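Local coordinates for protein probable endonuclease 4 (Thermotoga maritima, PDB 4HNO) that probably cleaves phosphodiester bonds at apurinic or apyrimidinic sites in DNA during base excision repair, using a cluster of three metal ions, at residues Leu109-Gly114 and Val142-Glu147. Sequence-based numbering, arbitrary orientation.
Sequences LNIHPG and VVILLE. With ZN (zinc ion), chain B; MN (manganese (II) ion), chain E.
H112 and E147 meet on a zinc ion at the C-terminal ends of two neighbouring parallel strands of a TIM barrel, a worked example of how this fold gathers catalytic metals at one mouth. The strands belong to a beta-alpha-beta unit closed by helix 121-136, and four backbone hydrogen bonds, from L109 N to V143 O through E147 N to I111 O, set their register. E147 reaches the metals fully extended, CG anti to the backbone N (chi1 -176°), and its carboxylate bridges them: OE2 lies 2.0 Å from zinc and OE1 2.1 Å from manganese. The H112 ring runs alongside, pointing the same way but turned 88° from the carboxylate plane, and gives NE2 to zinc, which H72 also binds. N110 acts in the second shell. Its ND2 donates to OE2 of E147 (2.9 Å) from the anti side, tilted 22° out of the carboxylate plane, while OD1 is hydrogen-bonded to T179; with both polar atoms engaged, the amide's rotation is fixed, consistent with positioning the carboxylate. On the face covered by helices 121-136 and 160-169, I111 CG1 packs 3.8 Å from L146 CD2 and close to I144 CG2. One water bridges the ions, its O 1.9 Å from zinc and from manganese, at the H112 ring's edge and in its plane.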
# COMPACT_ATOMS: atom_id res chain seq x y z
N LEU A 109 8.11 2.32 0.81
CA LEU A 109 7.29 3.27 1.56
C LEU A 109 6.11 3.64 0.68
O LEU A 109 6.27 4.27 -0.36
CB LEU A 109 8.11 4.52 1.92
CG LEU A 109 7.35 5.61 2.67
CD1 LEU A 109 6.79 5.12 4.00
CD2 LEU A 109 8.27 6.79 2.90
N ASN A 110 4.93 3.23 1.11
CA ASN A 110 3.69 3.38 0.36
C ASN A 110 2.97 4.66 0.75
O ASN A 110 2.68 4.86 1.94
CB ASN A 110 2.81 2.17 0.66
CG ASN A 110 1.47 2.23 -0.02
OD1 ASN A 110 1.30 1.73 -1.12
ND2 ASN A 110 0.52 2.86 0.63
N ILE A 111 2.63 5.48 -0.24
CA ILE A 111 1.94 6.74 0.00
C ILE A 111 0.66 6.82 -0.84
O ILE A 111 0.57 6.29 -1.93
CB ILE A 111 2.85 7.97 -0.32
CG1 ILE A 111 3.06 8.17 -1.83
CG2 ILE A 111 4.19 7.89 0.37
CD1 ILE A 111 3.62 9.56 -2.20
N HIS A 112 -0.30 7.55 -0.32
CA HIS A 112 -1.40 8.06 -1.14
C HIS A 112 -0.88 9.34 -1.81
O HIS A 112 -0.29 10.18 -1.15
CB HIS A 112 -2.60 8.39 -0.28
CG HIS A 112 -3.17 7.21 0.43
ND1 HIS A 112 -4.39 7.22 1.05
CD2 HIS A 112 -2.71 5.94 0.55
CE1 HIS A 112 -4.62 6.02 1.58
NE2 HIS A 112 -3.59 5.24 1.33
N PRO A 113 -1.08 9.50 -3.10
CA PRO A 113 -0.49 10.65 -3.80
C PRO A 113 -0.79 12.00 -3.17
O PRO A 113 0.11 12.84 -3.07
CB PRO A 113 -1.08 10.52 -5.21
CG PRO A 113 -1.23 9.03 -5.39
CD PRO A 113 -1.72 8.55 -4.05
N GLY A 114 -2.03 12.23 -2.78
CA GLY A 114 -2.41 13.48 -2.17
C GLY A 114 -3.77 13.95 -2.65
O GLY A 114 -4.42 13.35 -3.50
N VAL A 142 15.38 3.49 -0.79
CA VAL A 142 13.98 3.22 -0.57
C VAL A 142 13.20 3.58 -1.82
O VAL A 142 13.44 4.62 -2.44
CB VAL A 142 13.47 4.00 0.66
CG1 VAL A 142 11.97 3.83 0.85
CG2 VAL A 142 14.20 3.56 1.92
N VAL A 143 12.26 2.71 -2.17
CA VAL A 143 11.33 2.91 -3.27
C VAL A 143 10.00 3.38 -2.71
O VAL A 143 9.48 2.77 -1.77
CB VAL A 143 11.17 1.58 -4.04
CG1 VAL A 143 10.05 1.65 -5.07
CG2 VAL A 143 12.49 1.19 -4.70
N ILE A 144 9.47 4.46 -3.28
CA ILE A 144 8.15 4.95 -2.91
C ILE A 144 7.11 4.26 -3.77
O ILE A 144 7.24 4.21 -5.00
CB ILE A 144 8.09 6.47 -3.04
CG1 ILE A 144 9.02 7.07 -1.96
CG2 ILE A 144 6.66 6.97 -2.88
CD1 ILE A 144 9.19 8.55 -1.97
N LEU A 145 6.09 3.72 -3.12
CA LEU A 145 4.96 3.11 -3.82
C LEU A 145 3.81 4.10 -3.82
O LEU A 145 3.43 4.62 -2.77
CB LEU A 145 4.52 1.82 -3.13
CG LEU A 145 5.62 0.78 -2.95
CD1 LEU A 145 5.09 -0.46 -2.25
CD2 LEU A 145 6.25 0.42 -4.28
N LEU A 146 3.25 4.34 -5.00
CA LEU A 146 2.04 5.13 -5.13
C LEU A 146 0.85 4.18 -5.09
O LEU A 146 0.78 3.25 -5.90
CB LEU A 146 2.01 5.90 -6.44
CG LEU A 146 3.20 6.79 -6.73
CD1 LEU A 146 3.05 7.43 -8.10
CD2 LEU A 146 3.38 7.84 -5.65
N GLU A 147 -0.06 4.42 -4.16
CA GLU A 147 -1.26 3.61 -3.99
C GLU A 147 -2.45 4.30 -4.65
O GLU A 147 -2.65 5.49 -4.49
CB GLU A 147 -1.52 3.42 -2.51
CG GLU A 147 -2.68 2.51 -2.22
CD GLU A 147 -3.12 2.49 -0.78
OE1 GLU A 147 -4.26 2.05 -0.53
OE2 GLU A 147 -2.31 2.86 0.10
ZN ZN B . -3.10 3.40 1.88
MN MN E . -4.73 0.67 1.05
O HOH W 1 -4.41 2.08 2.36